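Local coordinates for protein fusolin (Unidentified entomopoxvirus, PDB 4OW5) that builds the viral spindles that enhance entomopoxvirus virulence and, as a lytic polysaccharide mono-oxygenase family member, probably binds and oxidatively cleaves chitin, at residues Q39-K44 / S57-M62; P119-L124 / I232-L237; V210-W215 / G224-A229. All blocks are in the same frame, centred on the assembly; numbering follows the deposited sequence.

Interaction 1 of 3, residues Q39-K44 / S57-M62; sequences QNVYNK and SAAQYM. With EDO (1,2-ethanediol), chain E.
V41 of 39-44 meets A58, A59 and M62 of 57-62 in the packed core of a helical hairpin. Helix 32-47 turns back through a short loop into helix 52-64. The two axes come within 8.0 Å and run at 151°, close to antiparallel. The helices belong to the lytic polysaccharide mono-oxygenase domain and come after strand 2-6 and helix 10-17.

At its start, 57-62 is tied to other parts of the chain: S57 OG is hydrogen-bonded to R103. The methyl of A58 is the first group to enter the interface. It touches V41 CG1, 3.9 Å from A58 CB. A59 comes next and lies level with V41. Its small side chain allows a close approach, with V41 CG1 3.7 Å from A59 N. The CB of A59 turns instead to Y42, and A59 CB and Y42 CB are 4.2 Å apart. M62 completes the contact. Its chain is extended to SD, and a bend there brings CE across V41. M62 CE sits 3.5 Å from V41 CG2. V41 has CG1 anti to the backbone N (chi1 173°), which directs one methyl at the alanines and the other at M62.

Other sides of helix 32-47 serve different partners. The side-chain amide of N40 is gripped at both ends by the second subunit, through the backbone of its D243 and I245. N43 ND2 also reaches I245 O of that subunit. A 1,2-ethanediol, probably from the crystallisation liquor, spans the N43 amide. Its O1 donates to N43 OD1 at 2.7 Å, and N43 ND2 donates to its O2 at 2.8 Å in a nearly straight bond of 170°.

Interaction 2 of 3, residues P119-L124 / I232-L237; sequences PTVIPL and IFAHRL
I122 and F233 are the middle pair of a parallel beta ladder, flanked by V121 with I232 and P123 with A234. Strand 120-123 joins strand 223-234 in the mixed sheet of the fibronectin type III-like beta sandwich. Segments 120-123 and 232-234 run at 38° to each other.

Four backbone hydrogen bonds zigzag across the pair. I232 N donates to T120 O at 3.0 Å. I122 N donates to I232 O at 2.9 Å, nearly straight at 171°. A234 N donates to I122 O at 2.8 Å, but from 45° above the carbonyl plane. The same I122 O takes a CA-H...O contact from F233 CA at 3.2 Å. The last bond runs from L124 N to A234 O and carries the pairing one residue past strand 120-123, whose last residue is P123. I122, I232 and A234 thus each use both backbone N and O across the pair.

Some other polar groups have partners outside the pair. The T120 backbone is hydrogen-bonded to D230, and T120 OG1 to Y345 OH of the second subunit. H235 NE2 is paired with Q206 OE1, and the H235 ring stacks on Y161 of the second subunit.

Apolar contacts occur on both faces, although V121 and P123 themselves are exposed. On the V121 face, I232 CG2 sits in the crowded position between its own N and carbonyl carbon. It lies against P119 CG at 3.7 Å and V121 CG2 at 3.8 Å. On the face of I122 and F233, V132 and I134 of strand 131-140 touch the side chains, consistent with this face turning toward the interior of the sandwich. Here the L124 side chain crosses F233 at about a right angle, with L124 CD2 3.6 Å from F233 CD1.

Interaction 3 of 3, residues V210-W215 / G224-A229; sequences VLYVRW and GFYNCA
L211 with A229, V213 with N227 and W215 with F225 are the hydrogen-bonded pairs of a regular antiparallel beta hairpin. Each pair gives two N-H...O bonds, six in all, of 2.8 to 2.9 Å between backbone N and O. The strands run at 167°. Y212 with C228 and R214 with Y226 are the non-hydrogen-bonded pairs between them.

The side chains of these two pairs share one face. R214, extended from CG to NE, lies side by side with Y226. Its CG is 3.5 Å from Y226 CE1. The guanidinium and Y226 ring planes are 14° apart. R214 NE makes a weak bond to Y226 OH at 3.2 Å, while the stronger tie of R214 is its salt bridge to E150. The Y212 ring crosses Y226 obliquely, with Y212 OH, hydrogen-bonded to L92 O, 3.4 Å from Y226 CB. C228 SG, in a disulfide with C93, touches Y212 CD1 at 3.6 Å.

On the other face, W215 and F225 lie side by side, rings inclined at 32°, with W215 CE3 3.6 Å from F225 CD1. The side chain of W215 is about 4 Å from that of H144, and that of F225 about 4 Å from that of H1. These histidines are copper- and zinc-binding residues of this protein, although no metal is bound to them in this model. The hairpin thus places W215 and F225 beside the two histidines, an arrangement consistent with the histidine brace of lytic polysaccharide mono-oxygenases.

From the N terminus, interaction 1 closes first. It pairs two successive helices, 32-47 and 52-64, and its loop ends before the other contacts open. Interaction 2 then opens at 119-124 and closes only at 232-237, spanning much of the beta sandwich. Interaction 3 is nested inside that long loop as a local hairpin. Interactions 2 and 3 share strand 223-234: its first half pairs with 209-217 and its end with 120-123. Their centres are 21 Å apart. Interaction 1 stays separate, its nearest atoms about 9 Å from interaction 3 and about 17 Å from interaction 2. Interactions 1 and 2 both touch the second subunit, while interaction 3 lies by the metal-binding histidines.

Interaction 1 of 3, residues Q39-K44 / S57-M62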
# COMPACT_ATOMS: atom_id res chain seq x y z
N GLN A 39 -21.65 -4.13 14.75
CA GLN A 39 -22.93 -3.60 14.25
C GLN A 39 -23.58 -4.48 13.20
O GLN A 39 -24.81 -4.53 13.15
CB GLN A 39 -22.76 -2.16 13.77
CG GLN A 39 -22.54 -1.26 14.99
CD GLN A 39 -22.29 0.20 14.72
OE1 GLN A 39 -22.14 0.65 13.59
NE2 GLN A 39 -22.27 0.99 15.79
N ASN A 40 -22.82 -5.25 12.45
CA ASN A 40 -23.44 -6.16 11.50
C ASN A 40 -24.22 -7.24 12.25
O ASN A 40 -25.36 -7.54 11.90
CB ASN A 40 -22.41 -6.83 10.57
CG ASN A 40 -22.54 -6.38 9.14
OD1 ASN A 40 -22.92 -5.24 8.86
ND2 ASN A 40 -22.36 -7.27 8.20
N VAL A 41 -23.62 -7.79 13.30
CA VAL A 41 -24.29 -8.84 14.08
C VAL A 41 -25.46 -8.23 14.85
O VAL A 41 -26.54 -8.79 14.84
CB VAL A 41 -23.31 -9.56 15.00
CG1 VAL A 41 -24.06 -10.52 15.92
CG2 VAL A 41 -22.27 -10.31 14.17
N TYR A 42 -25.24 -7.10 15.50
CA TYR A 42 -26.30 -6.37 16.21
C TYR A 42 -27.49 -6.09 15.24
O TYR A 42 -28.63 -6.45 15.55
CB TYR A 42 -25.72 -5.06 16.76
CG TYR A 42 -26.68 -4.20 17.55
CD1 TYR A 42 -27.26 -3.08 16.98
CD2 TYR A 42 -26.89 -4.42 18.90
CE1 TYR A 42 -28.12 -2.26 17.70
CE2 TYR A 42 -27.77 -3.62 19.64
CZ TYR A 42 -28.39 -2.54 19.03
OH TYR A 42 -29.23 -1.74 19.76
N ASN A 43 -27.21 -5.54 14.07
CA ASN A 43 -28.29 -5.23 13.11
C ASN A 43 -28.94 -6.50 12.53
O ASN A 43 -30.14 -6.48 12.29
CB ASN A 43 -27.80 -4.33 11.99
CG ASN A 43 -27.45 -2.95 12.46
OD1 ASN A 43 -27.91 -2.50 13.49
ND2 ASN A 43 -26.57 -2.27 11.77
N LYS A 44 -28.20 -7.61 12.36
CA LYS A 44 -28.74 -8.89 11.86
C LYS A 44 -29.81 -9.45 12.82
O LYS A 44 -30.88 -9.86 12.38
CB LYS A 44 -27.63 -9.90 11.67
CG LYS A 44 -28.06 -11.21 10.98
CD LYS A 44 -26.79 -12.09 10.85
CE LYS A 44 -27.03 -13.45 10.27
NZ LYS A 44 -25.74 -14.14 10.02
N SER A 57 -26.28 -8.80 23.10
CA SER A 57 -25.71 -10.04 23.59
C SER A 57 -25.01 -10.83 22.47
O SER A 57 -23.94 -11.39 22.70
CB SER A 57 -26.79 -10.92 24.23
OG SER A 57 -26.19 -12.12 24.69
N ALA A 58 -25.65 -10.90 21.30
CA ALA A 58 -25.10 -11.65 20.16
C ALA A 58 -23.80 -11.02 19.68
O ALA A 58 -22.82 -11.74 19.52
CB ALA A 58 -26.12 -11.71 19.03
N ALA A 59 -23.78 -9.70 19.52
CA ALA A 59 -22.59 -8.97 19.06
C ALA A 59 -21.48 -8.97 20.13
O ALA A 59 -20.30 -9.12 19.79
CB ALA A 59 -22.95 -7.55 18.68
N GLN A 60 -21.85 -8.85 21.41
CA GLN A 60 -20.85 -8.86 22.48
C GLN A 60 -20.28 -10.26 22.65
O GLN A 60 -19.08 -10.38 22.92
CB GLN A 60 -21.40 -8.33 23.82
CG GLN A 60 -21.67 -6.86 23.74
CD GLN A 60 -22.42 -6.29 24.91
OE1 GLN A 60 -22.80 -7.00 25.83
NE2 GLN A 60 -22.64 -4.99 24.88
N TYR A 61 -21.10 -11.31 22.43
CA TYR A 61 -20.64 -12.71 22.49
C TYR A 61 -19.55 -12.95 21.44
O TYR A 61 -18.57 -13.65 21.70
CB TYR A 61 -21.80 -13.68 22.28
CG TYR A 61 -21.42 -15.14 22.27
CD1 TYR A 61 -21.10 -15.78 21.08
CD2 TYR A 61 -21.56 -15.92 23.41
CE1 TYR A 61 -20.81 -17.13 21.04
CE2 TYR A 61 -21.26 -17.28 23.39
CZ TYR A 61 -20.93 -17.89 22.20
OH TYR A 61 -20.69 -19.24 22.16
N MET A 62 -19.72 -12.38 20.26
CA MET A 62 -18.71 -12.50 19.20
C MET A 62 -17.33 -11.95 19.67
O MET A 62 -16.29 -12.55 19.40
CB MET A 62 -19.22 -11.78 17.94
CG MET A 62 -18.18 -11.60 16.88
SD MET A 62 -18.76 -10.76 15.37
CE MET A 62 -19.47 -9.35 16.04
C1 EDO E . -26.29 0.22 14.83
O1 EDO E . -27.67 -0.08 14.70
C2 EDO E . -25.83 1.11 13.68
O2 EDO E . -25.84 0.40 12.44

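Interaction 2 of 3, residues P119-L124 / I232-L237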
# COMPACT_ATOMS: atom_id res chain seq x y z
N PRO A 119 -4.01 -3.72 10.34
CA PRO A 119 -3.01 -4.78 10.37
C PRO A 119 -1.89 -4.55 11.33
O PRO A 119 -1.62 -3.43 11.73
CB PRO A 119 -2.46 -4.71 8.95
CG PRO A 119 -2.42 -3.19 8.68
CD PRO A 119 -3.65 -2.66 9.38
N THR A 120 -1.17 -5.61 11.61
CA THR A 120 0.13 -5.57 12.24
C THR A 120 1.07 -5.06 11.15
O THR A 120 1.11 -5.65 10.07
CB THR A 120 0.55 -6.96 12.74
OG1 THR A 120 -0.27 -7.32 13.85
CG2 THR A 120 2.07 -7.01 13.10
N VAL A 121 1.83 -4.01 11.43
CA VAL A 121 2.74 -3.40 10.46
C VAL A 121 4.15 -3.86 10.72
O VAL A 121 4.74 -3.46 11.71
CB VAL A 121 2.65 -1.87 10.52
CG1 VAL A 121 3.66 -1.22 9.57
CG2 VAL A 121 1.21 -1.40 10.22
N ILE A 122 4.72 -4.64 9.80
CA ILE A 122 6.07 -5.16 9.92
C ILE A 122 7.01 -4.36 8.99
O ILE A 122 6.92 -4.49 7.78
CB ILE A 122 6.09 -6.69 9.59
CG1 ILE A 122 5.06 -7.42 10.54
CG2 ILE A 122 7.54 -7.28 9.72
CD1 ILE A 122 4.92 -8.82 10.31
N PRO A 123 7.95 -3.58 9.53
CA PRO A 123 8.88 -2.84 8.66
C PRO A 123 9.91 -3.75 7.98
O PRO A 123 10.37 -4.73 8.57
CB PRO A 123 9.56 -1.83 9.61
CG PRO A 123 8.89 -1.97 10.94
CD PRO A 123 8.26 -3.34 10.96
N LEU A 124 10.20 -3.49 6.73
CA LEU A 124 11.22 -4.23 6.00
C LEU A 124 12.56 -3.51 6.18
O LEU A 124 12.63 -2.30 5.99
CB LEU A 124 10.88 -4.32 4.51
CG LEU A 124 9.62 -5.10 4.14
CD1 LEU A 124 9.30 -4.95 2.68
CD2 LEU A 124 9.74 -6.55 4.51
N ILE A 232 0.71 -6.30 7.17
CA ILE A 232 1.25 -5.53 6.07
C ILE A 232 2.74 -5.31 6.29
O ILE A 232 3.18 -5.07 7.41
CB ILE A 232 0.51 -4.18 5.84
CG1 ILE A 232 0.76 -3.69 4.40
CG2 ILE A 232 0.86 -3.11 6.88
CD1 ILE A 232 -0.02 -2.40 4.02
N PHE A 233 3.51 -5.38 5.23
CA PHE A 233 4.91 -5.05 5.29
C PHE A 233 5.03 -3.54 4.99
O PHE A 233 4.33 -3.05 4.11
CB PHE A 233 5.72 -5.91 4.29
CG PHE A 233 5.86 -7.32 4.79
CD1 PHE A 233 6.61 -7.60 5.91
CD2 PHE A 233 5.23 -8.37 4.13
CE1 PHE A 233 6.70 -8.89 6.40
CE2 PHE A 233 5.36 -9.67 4.60
CZ PHE A 233 6.12 -9.93 5.72
N ALA A 234 5.84 -2.82 5.74
CA ALA A 234 6.09 -1.40 5.48
C ALA A 234 7.45 -1.27 4.79
O ALA A 234 8.46 -1.77 5.29
CB ALA A 234 6.03 -0.59 6.75
N HIS A 235 7.48 -0.68 3.60
CA HIS A 235 8.73 -0.58 2.84
C HIS A 235 9.65 0.46 3.37
O HIS A 235 9.22 1.52 3.82
CB HIS A 235 8.44 -0.24 1.38
CG HIS A 235 7.71 -1.32 0.65
ND1 HIS A 235 6.36 -1.19 0.35
CD2 HIS A 235 8.17 -2.48 0.14
CE1 HIS A 235 6.04 -2.31 -0.28
NE2 HIS A 235 7.10 -3.11 -0.44
N ARG A 236 10.93 0.22 3.24
CA ARG A 236 11.94 1.21 3.59
C ARG A 236 11.92 2.29 2.48
O ARG A 236 11.77 1.99 1.28
CB ARG A 236 13.33 0.57 3.74
CG ARG A 236 14.35 1.52 4.35
CD ARG A 236 15.63 0.82 4.79
NE ARG A 236 16.81 1.17 3.98
CZ ARG A 236 18.03 0.68 4.18
NH1 ARG A 236 18.26 -0.20 5.15
NH2 ARG A 236 19.04 1.06 3.40
N LEU A 237 12.09 3.53 2.87
CA LEU A 237 12.09 4.66 1.95
C LEU A 237 13.51 4.99 1.46
O LEU A 237 14.50 4.75 2.13
CB LEU A 237 11.47 5.89 2.63
CG LEU A 237 10.03 5.73 3.14
CD1 LEU A 237 9.50 7.03 3.70
CD2 LEU A 237 9.10 5.27 2.04

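Interaction 3 of 3, residues V210-W215 / G224-A229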
# COMPACT_ATOMS: atom_id res chain seq x y z
N VAL A 210 -3.60 -11.51 4.78
CA VAL A 210 -4.15 -12.24 5.90
C VAL A 210 -3.35 -13.50 6.10
O VAL A 210 -2.96 -14.18 5.13
CB VAL A 210 -5.70 -12.55 5.70
CG1 VAL A 210 -6.20 -13.65 6.65
CG2 VAL A 210 -6.52 -11.30 5.86
N LEU A 211 -3.06 -13.79 7.36
CA LEU A 211 -2.48 -15.05 7.82
C LEU A 211 -3.62 -15.79 8.50
O LEU A 211 -4.38 -15.16 9.23
CB LEU A 211 -1.28 -14.84 8.77
CG LEU A 211 -0.06 -14.19 8.09
CD1 LEU A 211 0.99 -13.81 9.06
CD2 LEU A 211 0.52 -15.09 7.04
N TYR A 212 -3.84 -17.04 8.13
CA TYR A 212 -4.89 -17.88 8.69
C TYR A 212 -4.25 -19.00 9.51
O TYR A 212 -3.39 -19.70 9.00
CB TYR A 212 -5.76 -18.43 7.60
CG TYR A 212 -7.11 -18.96 8.04
CD1 TYR A 212 -7.98 -18.18 8.80
CD2 TYR A 212 -7.52 -20.25 7.71
CE1 TYR A 212 -9.23 -18.64 9.17
CE2 TYR A 212 -8.79 -20.70 8.03
CZ TYR A 212 -9.63 -19.91 8.78
OH TYR A 212 -10.89 -20.36 9.04
N VAL A 213 -4.61 -19.11 10.78
CA VAL A 213 -4.03 -20.09 11.70
C VAL A 213 -5.13 -21.02 12.18
O VAL A 213 -6.16 -20.58 12.72
CB VAL A 213 -3.34 -19.43 12.90
CG1 VAL A 213 -2.79 -20.47 13.88
CG2 VAL A 213 -2.21 -18.51 12.44
N ARG A 214 -4.84 -22.32 12.06
CA ARG A 214 -5.67 -23.41 12.51
C ARG A 214 -4.94 -24.14 13.63
O ARG A 214 -3.82 -24.58 13.41
CB ARG A 214 -5.94 -24.37 11.36
CG ARG A 214 -6.82 -25.53 11.78
CD ARG A 214 -6.92 -26.52 10.66
NE ARG A 214 -7.73 -27.68 11.03
CZ ARG A 214 -7.62 -28.90 10.49
NH1 ARG A 214 -6.71 -29.14 9.55
NH2 ARG A 214 -8.41 -29.88 10.88
N TRP A 215 -5.55 -24.26 14.80
CA TRP A 215 -5.01 -25.01 15.94
C TRP A 215 -5.96 -26.17 16.13
O TRP A 215 -7.11 -25.97 16.53
CB TRP A 215 -4.87 -24.16 17.20
CG TRP A 215 -4.39 -24.95 18.39
CD1 TRP A 215 -3.49 -25.97 18.40
CD2 TRP A 215 -4.76 -24.73 19.76
NE1 TRP A 215 -3.30 -26.42 19.68
CE2 TRP A 215 -4.06 -25.68 20.54
CE3 TRP A 215 -5.61 -23.82 20.40
CZ2 TRP A 215 -4.21 -25.77 21.93
CZ3 TRP A 215 -5.76 -23.91 21.79
CH2 TRP A 215 -5.07 -24.88 22.53
N GLY A 224 -11.24 -27.62 16.59
CA GLY A 224 -10.20 -26.80 15.99
C GLY A 224 -10.53 -25.33 16.16
O GLY A 224 -11.69 -24.94 16.09
N PHE A 225 -9.49 -24.52 16.35
CA PHE A 225 -9.57 -23.08 16.48
C PHE A 225 -8.99 -22.45 15.20
O PHE A 225 -7.93 -22.86 14.71
CB PHE A 225 -8.84 -22.59 17.72
CG PHE A 225 -9.39 -23.22 18.97
CD1 PHE A 225 -8.98 -24.48 19.36
CD2 PHE A 225 -10.36 -22.58 19.73
CE1 PHE A 225 -9.56 -25.12 20.46
CE2 PHE A 225 -10.98 -23.24 20.78
CZ PHE A 225 -10.59 -24.51 21.13
N TYR A 226 -9.73 -21.52 14.64
CA TYR A 226 -9.40 -20.86 13.39
C TYR A 226 -9.38 -19.35 13.58
O TYR A 226 -10.38 -18.77 14.00
CB TYR A 226 -10.40 -21.24 12.31
CG TYR A 226 -10.52 -22.73 12.06
CD1 TYR A 226 -9.92 -23.32 10.95
CD2 TYR A 226 -11.25 -23.55 12.91
CE1 TYR A 226 -10.05 -24.70 10.70
CE2 TYR A 226 -11.38 -24.92 12.68
CZ TYR A 226 -10.75 -25.49 11.59
OH TYR A 226 -10.79 -26.85 11.43
N ASN A 227 -8.26 -18.70 13.28
CA ASN A 227 -8.14 -17.24 13.43
C ASN A 227 -7.48 -16.59 12.22
O ASN A 227 -6.45 -17.07 11.75
CB ASN A 227 -7.27 -16.87 14.62
CG ASN A 227 -7.76 -17.09 16.02
OD1 ASN A 227 -7.11 -16.64 16.93
ND2 ASN A 227 -8.93 -17.64 16.27
N CYS A 228 -8.02 -15.42 11.82
CA CYS A 228 -7.46 -14.53 10.82
C CYS A 228 -6.60 -13.50 11.51
O CYS A 228 -7.01 -12.97 12.53
CB CYS A 228 -8.56 -13.84 10.01
SG CYS A 228 -9.49 -14.97 8.96
N ALA A 229 -5.44 -13.19 10.94
CA ALA A 229 -4.57 -12.11 11.40
C ALA A 229 -4.24 -11.23 10.20
O ALA A 229 -3.79 -11.73 9.17
CB ALA A 229 -3.32 -12.67 12.02